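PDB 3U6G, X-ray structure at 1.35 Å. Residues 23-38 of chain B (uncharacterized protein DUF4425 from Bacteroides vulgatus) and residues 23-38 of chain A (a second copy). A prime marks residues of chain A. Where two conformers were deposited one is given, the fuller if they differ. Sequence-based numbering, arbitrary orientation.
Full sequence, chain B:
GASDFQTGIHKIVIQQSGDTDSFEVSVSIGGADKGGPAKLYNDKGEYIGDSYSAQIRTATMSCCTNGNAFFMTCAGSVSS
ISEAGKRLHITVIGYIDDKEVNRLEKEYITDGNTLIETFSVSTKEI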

ATOM      1  N   PHE B  23       9.017   5.955  18.658  1.00 16.38           N
ATOM      2  CA  PHE B  23       7.990   5.805  17.619  1.00 15.29           C
ATOM      3  C   PHE B  23       8.032   4.410  17.046  1.00 15.79           C
ATOM      4  O   PHE B  23       9.103   3.825  16.876  1.00 18.19           O
ATOM      5  CB  PHE B  23       8.194   6.804  16.466  1.00 15.22           C
ATOM      6  CG  PHE B  23       7.990   8.238  16.849  1.00 15.63           C
ATOM      7  CD1 PHE B  23       8.992   8.956  17.472  1.00 15.65           C
ATOM      8  CD2 PHE B  23       6.795   8.872  16.587  1.00 17.20           C
ATOM      9  CE1 PHE B  23       8.797  10.277  17.810  1.00 16.13           C
ATOM     10  CE2 PHE B  23       6.614  10.190  16.926  1.00 17.36           C
ATOM     11  CZ  PHE B  23       7.624  10.886  17.545  1.00 17.34           C
ATOM     12  N   GLU B  24       6.861   3.898  16.726  1.00 15.62           N
ATOM     13  CA  GLU B  24       6.729   2.672  15.962  1.00 17.24           C
ATOM     14  C   GLU B  24       6.390   3.071  14.530  1.00 16.48           C
ATOM     15  O   GLU B  24       5.340   3.673  14.274  1.00 17.70           O
ATOM     16  CB  GLU B  24       5.625   1.792  16.550  1.00 17.49           C
ATOM     17  CG  GLU B  24       5.946   1.279  17.933  1.00 23.25           C
ATOM     18  CD  GLU B  24       7.141   0.345  17.961  1.00 32.77           C
ATOM     19  OE1 GLU B  24       7.336  -0.425  16.992  1.00 31.76           O
ATOM     20  OE2 GLU B  24       7.893   0.391  18.960  1.00 42.21           O
ATOM     21  N   VAL B  25       7.301   2.752  13.606  1.00 16.96           N
ATOM     22  CA  VAL B  25       7.117   3.083  12.194  1.00 18.24           C
ATOM     23  C   VAL B  25       6.994   1.764  11.412  1.00 18.00           C
ATOM     24  O   VAL B  25       7.930   0.960  11.431  1.00 20.02           O
ATOM     25  CB  VAL B  25       8.282   3.953  11.631  1.00 21.32           C
ATOM     26  CG1 VAL B  25       8.033   4.265  10.161  1.00 22.02           C
ATOM     27  CG2 VAL B  25       8.432   5.237  12.419  1.00 21.41           C
ATOM     28  N   SER B  26       5.831   1.549  10.789  1.00 18.62           N
ATOM     29  CA  SER B  26       5.538   0.363   9.965  1.00 18.30           C
ATOM     30  C   SER B  26       5.339   0.809   8.531  1.00 18.38           C
ATOM     31  O   SER B  26       4.721   1.848   8.288  1.00 20.73           O
ATOM     32  CB  SER B  26       4.231  -0.319  10.404  1.00 21.31           C
ATOM     33  OG  SER B  26       4.302  -0.827  11.720  1.00 32.12           O
ATOM     34  N   VAL B  27       5.848   0.035   7.582  1.00 15.62           N
ATOM     35  CA  VAL B  27       5.573   0.280   6.174  1.00 15.83           C
ATOM     36  C   VAL B  27       5.175  -0.990   5.462  1.00 15.84           C
ATOM     37  O   VAL B  27       5.632  -2.083   5.812  1.00 16.25           O
ATOM     38  CB  VAL B  27       6.776   0.893   5.396  1.00 18.21           C
ATOM     39  CG1 VAL B  27       7.115   2.280   5.918  1.00 22.95           C
ATOM     40  CG2 VAL B  27       7.971  -0.035   5.442  1.00 19.50           C
ATOM     41  N   SER B  28       4.327  -0.820   4.461  1.00 14.79           N
ATOM     42  CA  SER B  28       3.936  -1.874   3.543  1.00 15.29           C
ATOM     43  C   SER B  28       4.248  -1.359   2.149  1.00 16.09           C
ATOM     44  O   SER B  28       3.924  -0.213   1.837  1.00 19.03           O
ATOM     45  CB  SER B  28       2.462  -2.184   3.697  1.00 20.21           C
ATOM     46  OG  SER B  28       2.224  -3.006   4.838  1.00 25.60           O
ATOM     47  N   ILE B  29       4.902  -2.184   1.336  1.00 14.75           N
ATOM     48  CA  ILE B  29       5.347  -1.789   0.001  1.00 15.32           C
ATOM     49  C   ILE B  29       4.917  -2.842  -1.018  1.00 14.49           C
ATOM     50  O   ILE B  29       4.968  -4.048  -0.755  1.00 13.86           O
ATOM     51  CB  ILE B  29       6.874  -1.604  -0.021  1.00 17.10           C
ATOM     52  CG1 ILE B  29       7.265  -0.462   0.930  1.00 19.93           C
ATOM     53  CG2 ILE B  29       7.382  -1.297  -1.452  1.00 18.73           C
ATOM     54  CD1 ILE B  29       8.761  -0.230   1.031  1.00 21.70           C
ATOM     55  N   GLY B  30       4.473  -2.376  -2.176  1.00 13.76           N
ATOM     56  CA  GLY B  30       4.184  -3.260  -3.279  1.00 14.20           C
ATOM     57  C   GLY B  30       4.249  -2.484  -4.586  1.00 14.60           C
ATOM     58  O   GLY B  30       4.268  -1.246  -4.603  1.00 16.48           O
ATOM     59  N   GLY B  31       4.305  -3.215  -5.686  1.00 13.20           N
ATOM     60  CA  GLY B  31       4.295  -2.597  -7.002  1.00 14.10           C
ATOM     61  C   GLY B  31       3.624  -3.492  -7.999  1.00 13.03           C
ATOM     62  O   GLY B  31       3.091  -4.555  -7.638  1.00 13.28           O
ATOM     63  N   ALA B  32       3.628  -3.060  -9.259  1.00 13.41           N
ATOM     64  CA  ALA B  32       2.942  -3.811 -10.298  1.00 13.56           C
ATOM     65  C   ALA B  32       3.685  -3.727 -11.612  1.00 13.28           C
ATOM     66  O   ALA B  32       4.353  -2.723 -11.922  1.00 13.30           O
ATOM     67  CB  ALA B  32       1.494  -3.327 -10.481  1.00 16.08           C
ATOM     68  N   ASP B  33       3.562  -4.815 -12.358  1.00 14.63           N
ATOM     69  CA  ASP B  33       3.972  -4.872 -13.763  1.00 15.11           C
ATOM     70  C   ASP B  33       2.873  -5.556 -14.547  1.00 16.98           C
ATOM     71  O   ASP B  33       1.819  -5.856 -13.999  1.00 16.97           O
ATOM     72  CB  ASP B  33       5.326  -5.566 -13.929  1.00 15.49           C
ATOM     73  CG  ASP B  33       5.344  -6.976 -13.404  1.00 16.61           C
ATOM     74  OD1 ASP B  33       4.376  -7.734 -13.622  1.00 16.73           O
ATOM     75  OD2 ASP B  33       6.370  -7.330 -12.785  1.00 18.67           O
ATOM     76  N   LYS B  34       3.070  -5.788 -15.838  1.00 18.48           N
ATOM     77  CA  LYS B  34       1.945  -6.274 -16.632  1.00 20.26           C
ATOM     78  C   LYS B  34       1.548  -7.709 -16.271  1.00 19.29           C
ATOM     79  O   LYS B  34       0.491  -8.173 -16.691  1.00 24.67           O
ATOM     80  CB  LYS B  34       2.207  -6.115 -18.127  1.00 24.09           C
ATOM     81  CG  LYS B  34       3.217  -7.053 -18.687  1.00 24.29           C
ATOM     82  CD  LYS B  34       3.413  -6.806 -20.175  1.00 26.62           C
ATOM     83  CE  LYS B  34       4.395  -7.825 -20.757  1.00 29.87           C
ATOM     84  NZ  LYS B  34       4.682  -7.534 -22.173  1.00 34.69           N
ATOM     85  N   GLY B  35       2.378  -8.404 -15.485  1.00 18.32           N
ATOM     86  CA  GLY B  35       2.049  -9.744 -15.023  1.00 20.67           C
ATOM     87  C   GLY B  35       1.327  -9.830 -13.690  1.00 21.09           C
ATOM     88  O   GLY B  35       0.826 -10.874 -13.310  1.00 25.34           O
ATOM     89  N   GLY B  36       1.265  -8.734 -12.962  1.00 17.05           N
ATOM     90  CA  GLY B  36       0.770  -8.785 -11.600  1.00 18.15           C
ATOM     91  C   GLY B  36       1.663  -8.023 -10.640  1.00 13.32           C
ATOM     92  O   GLY B  36       2.410  -7.122 -11.041  1.00 15.68           O
ATOM     93  N   PRO B  37       1.620  -8.396  -9.364  1.00 13.80           N
ATOM     94  CA  PRO B  37       2.511  -7.760  -8.400  1.00 13.67           C
ATOM     95  C   PRO B  37       3.978  -7.878  -8.806  1.00 13.36           C
ATOM     96  O   PRO B  37       4.416  -8.934  -9.259  1.00 13.88           O
ATOM     97  CB  PRO B  37       2.226  -8.525  -7.115  1.00 13.99           C
ATOM     98  CG  PRO B  37       0.830  -8.990  -7.262  1.00 15.39           C
ATOM     99  CD  PRO B  37       0.689  -9.326  -8.718  1.00 15.22           C
ATOM    100  N   ALA B  38       4.707  -6.786  -8.653  1.00 14.20           N
ATOM    101  CA  ALA B  38       6.127  -6.734  -8.989  1.00 13.57           C
ATOM    102  C   ALA B  38       7.001  -7.408  -7.957  1.00 13.49           C
ATOM    103  O   ALA B  38       6.823  -7.234  -6.752  1.00 14.33           O
ATOM    104  CB  ALA B  38       6.580  -5.269  -9.137  1.00 15.47           C
TER
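Chain A, residues 23-38: FEVSVSIGGADKGGPA

Chain A repeats the fold of chain B: strand 24′-33′, a type I turn from Asp33′ to Gly36′, then the short strand 36′-37′. In the turn Asp33′ OD1 accepts a hydrogen bond from Gly35′ N (2.9 Å), and Gly36′, with phi near 156°, adopts angles that call for glycine. The long strands run antiparallel, their directions 175° apart and their axes 6.9 Å apart at closest approach. They pack through their faces: no direct hydrogen bond joins the modelled atoms.

Small residues permit this closeness. Gly30 CA lies 3.4 Å from Ser28′ OG, and Ser28 OG 3.6 Å from Gly30′ CA; a CB on either glycine would collide with the facing hydroxyl. Ser26 CB meets Ala32′ CB at 4.4 Å, a contact repeated between Ala32 CB and Ser26′ CB. Ser26′ OG also approaches Gly36 CA (3.1 Å), while Ser26 OG comes within 3.7 Å of Pro37′ CD. At the margin, Glu24 CG reaches Lys34′ O at 3.5 Å.

Water supplies the polar links. Serine hydroxyls suit this role, being compact yet polar. One water joins Ser26 OG (2.6 Å) to Asp33′ O (2.7 Å), donating to both; others connect Ser28′ OG with Ile29 O and Gly31 O, and Ser28 OG with Gly31′ O.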

ATOM      1  N   PHE A  23      -8.242  -6.895 -18.629  1.00 22.68           N
ATOM      2  CA  PHE A  23      -7.559  -6.056 -17.647  1.00 21.71           C
ATOM      3  C   PHE A  23      -6.749  -6.898 -16.667  1.00 21.67           C
ATOM      4  O   PHE A  23      -7.153  -7.994 -16.292  1.00 22.92           O
ATOM      5  CB  PHE A  23      -8.565  -5.249 -16.819  1.00 22.16           C
ATOM      6  CG  PHE A  23      -9.349  -4.231 -17.605  1.00 20.63           C
ATOM      7  CD1 PHE A  23     -10.483  -4.613 -18.295  1.00 26.23           C
ATOM      8  CD2 PHE A  23      -8.975  -2.892 -17.616  1.00 22.30           C
ATOM      9  CE1 PHE A  23     -11.240  -3.676 -19.002  1.00 26.51           C
ATOM     10  CE2 PHE A  23      -9.718  -1.955 -18.300  1.00 24.50           C
ATOM     11  CZ  PHE A  23     -10.856  -2.356 -19.013  1.00 26.51           C
ATOM     12  N   GLU A  24      -5.607  -6.358 -16.258  1.00 20.46           N
ATOM     13  CA  GLU A  24      -4.831  -6.923 -15.161  0.50 20.59           C
ATOM     14  C   GLU A  24      -5.021  -6.025 -13.942  1.00 18.44           C
ATOM     15  O   GLU A  24      -4.773  -4.819 -14.002  1.00 19.75           O
ATOM     16  CB  GLU A  24      -3.348  -7.034 -15.541  0.50 21.85           C
ATOM     17  CG  GLU A  24      -3.060  -8.104 -16.591  0.50 22.12           C
ATOM     18  N   VAL A  25      -5.489  -6.610 -12.846  1.00 19.38           N
ATOM     19  CA  VAL A  25      -5.745  -5.876 -11.615  1.00 18.43           C
ATOM     20  C   VAL A  25      -4.913  -6.494 -10.502  1.00 17.43           C
ATOM     21  O   VAL A  25      -5.058  -7.679 -10.197  1.00 20.58           O
ATOM     22  CB  VAL A  25      -7.233  -5.935 -11.213  1.00 18.75           C
ATOM     23  CG1 VAL A  25      -7.460  -5.060  -9.989  1.00 21.74           C
ATOM     24  CG2 VAL A  25      -8.132  -5.501 -12.389  1.00 22.52           C
ATOM     25  N   SER A  26      -4.024  -5.702  -9.923  1.00 19.92           N
ATOM     26  CA  SER A  26      -3.151  -6.152  -8.846  0.50 19.30           C
ATOM     27  C   SER A  26      -3.369  -5.277  -7.626  1.00 20.55           C
ATOM     28  O   SER A  26      -3.606  -4.083  -7.774  1.00 21.69           O
ATOM     29  CB  SER A  26      -1.694  -6.070  -9.293  0.50 20.73           C
ATOM     30  OG  SER A  26      -1.436  -7.022 -10.304  0.50 22.12           O
ATOM     31  N   VAL A  27      -3.281  -5.865  -6.433  1.00 16.49           N
ATOM     32  CA  VAL A  27      -3.395  -5.095  -5.206  1.00 17.34           C
ATOM     33  C   VAL A  27      -2.296  -5.466  -4.213  1.00 16.01           C
ATOM     34  O   VAL A  27      -1.792  -6.585  -4.224  1.00 17.77           O
ATOM     35  CB  VAL A  27      -4.780  -5.242  -4.522  1.00 19.56           C
ATOM     36  CG1 VAL A  27      -5.902  -4.760  -5.450  1.00 23.61           C
ATOM     37  CG2 VAL A  27      -5.008  -6.680  -4.006  1.00 19.88           C
ATOM     38  N   SER A  28      -1.956  -4.473  -3.403  1.00 15.87           N
ATOM     39  CA  SER A  28      -1.084  -4.650  -2.252  0.50 17.23           C
ATOM     40  C   SER A  28      -1.849  -4.185  -1.024  1.00 16.12           C
ATOM     41  O   SER A  28      -2.459  -3.117  -1.020  1.00 17.75           O
ATOM     42  CB  SER A  28       0.213  -3.869  -2.415  0.50 20.36           C
ATOM     43  OG  SER A  28       1.080  -4.550  -3.307  0.50 21.00           O
ATOM     44  N   ILE A  29      -1.862  -5.035   0.002  1.00 14.83           N
ATOM     45  CA  ILE A  29      -2.646  -4.800   1.204  1.00 15.46           C
ATOM     46  C   ILE A  29      -1.736  -4.917   2.423  1.00 14.38           C
ATOM     47  O   ILE A  29      -0.856  -5.773   2.469  1.00 15.46           O
ATOM     48  CB  ILE A  29      -3.808  -5.813   1.302  1.00 17.29           C
ATOM     49  CG1 ILE A  29      -4.805  -5.547   0.174  1.00 18.07           C
ATOM     50  CG2 ILE A  29      -4.477  -5.765   2.699  1.00 17.44           C
ATOM     51  CD1 ILE A  29      -5.765  -6.685  -0.081  1.00 21.31           C
ATOM     52  N   GLY A  30      -1.895  -3.990   3.353  1.00 13.96           N
ATOM     53  CA  GLY A  30      -1.193  -4.062   4.606  1.00 15.36           C
ATOM     54  C   GLY A  30      -1.935  -3.295   5.667  1.00 14.11           C
ATOM     55  O   GLY A  30      -2.874  -2.561   5.394  1.00 16.52           O
ATOM     56  N   GLY A  31      -1.501  -3.439   6.900  1.00 14.62           N
ATOM     57  CA  GLY A  31      -2.061  -2.654   7.991  1.00 14.36           C
ATOM     58  C   GLY A  31      -1.050  -2.503   9.098  1.00 13.63           C
ATOM     59  O   GLY A  31       0.112  -2.913   8.958  1.00 14.99           O
ATOM     60  N   ALA A  32      -1.505  -1.932  10.206  1.00 13.15           N
ATOM     61  CA  ALA A  32      -0.654  -1.725  11.351  1.00 13.46           C
ATOM     62  C   ALA A  32      -1.394  -1.938  12.643  1.00 13.54           C
ATOM     63  O   ALA A  32      -2.576  -1.621  12.751  1.00 14.10           O
ATOM     64  CB  ALA A  32      -0.101  -0.297  11.335  1.00 16.06           C
ATOM     65  N   ASP A  33      -0.669  -2.474  13.610  1.00 14.71           N
ATOM     66  CA  ASP A  33      -1.072  -2.435  15.003  1.00 15.85           C
ATOM     67  C   ASP A  33       0.035  -1.730  15.806  1.00 17.45           C
ATOM     68  O   ASP A  33       1.024  -1.248  15.234  1.00 16.25           O
ATOM     69  CB  ASP A  33      -1.474  -3.831  15.517  1.00 16.30           C
ATOM     70  CG  ASP A  33      -0.340  -4.837  15.520  1.00 18.46           C
ATOM     71  OD1 ASP A  33       0.809  -4.483  15.873  1.00 17.81           O
ATOM     72  OD2 ASP A  33      -0.589  -6.021  15.180  1.00 19.01           O
ATOM     73  N   LYS A  34      -0.148  -1.628  17.120  1.00 17.58           N
ATOM     74  CA  LYS A  34       0.767  -0.832  17.932  0.50 18.70           C
ATOM     75  C   LYS A  34       2.191  -1.411  17.991  1.00 19.79           C
ATOM     76  O   LYS A  34       3.124  -0.712  18.392  1.00 21.50           O
ATOM     77  CB  LYS A  34       0.206  -0.627  19.348  0.50 20.44           C
ATOM     78  CG  LYS A  34      -0.929   0.401  19.456  0.50 24.01           C
ATOM     79  CD  LYS A  34      -0.414   1.844  19.376  0.50 29.54           C
ATOM     80  CE  LYS A  34      -1.421   2.860  19.885  0.50 30.65           C
ATOM     81  NZ  LYS A  34      -2.812   2.592  19.437  0.50 31.25           N
ATOM     82  N   GLY A  35       2.357  -2.671  17.582  1.00 18.40           N
ATOM     83  CA  GLY A  35       3.653  -3.329  17.577  1.00 20.44           C
ATOM     84  C   GLY A  35       4.329  -3.575  16.243  1.00 19.97           C
ATOM     85  O   GLY A  35       5.458  -4.040  16.212  1.00 24.01           O
ATOM     86  N   GLY A  36       3.648  -3.305  15.142  1.00 21.41           N
ATOM     87  CA  GLY A  36       4.193  -3.597  13.838  1.00 22.65           C
ATOM     88  C   GLY A  36       3.160  -3.776  12.743  1.00 17.12           C
ATOM     89  O   GLY A  36       1.961  -3.524  12.951  1.00 17.71           O
ATOM     90  N   PRO A  37       3.622  -4.233  11.577  1.00 17.88           N
ATOM     91  CA  PRO A  37       2.685  -4.546  10.511  1.00 15.86           C
ATOM     92  C   PRO A  37       1.633  -5.544  10.979  1.00 15.35           C
ATOM     93  O   PRO A  37       1.926  -6.456  11.757  1.00 17.33           O
ATOM     94  CB  PRO A  37       3.576  -5.111   9.401  1.00 17.14           C
ATOM     95  CG  PRO A  37       4.932  -4.488   9.638  1.00 18.84           C
ATOM     96  CD  PRO A  37       5.031  -4.357  11.142  1.00 19.97           C
ATOM     97  N   ALA A  38       0.406  -5.320  10.547  1.00 14.59           N
ATOM     98  CA  ALA A  38      -0.721  -6.148  10.962  1.00 15.54           C
ATOM     99  C   ALA A  38      -0.667  -7.541  10.355  1.00 14.85           C
ATOM    100  O   ALA A  38      -0.307  -7.720   9.192  1.00 14.69           O
ATOM    101  CB  ALA A  38      -2.034  -5.482  10.564  1.00 16.93           C
TER
HETATM  102  O   HOH W   1      -0.664  -5.781 -12.669  1.00 24.74           O
HETATM  103  O   HOH W   2       2.549  -5.424  -0.755  1.00 24.42           O
HETATM  104  O   HOH W   3       1.032  -4.985  -5.859  1.00 36.93           O
HETATM  105  O   HOH W   4       1.939  -2.036   7.538  1.00 59.41           O
HETATM  106  O   HOH W   5       3.056  -0.047  13.830  1.00 27.87           O
HETATM  107  O   HOH W   6       7.309  -2.980  17.806  1.00 38.28           O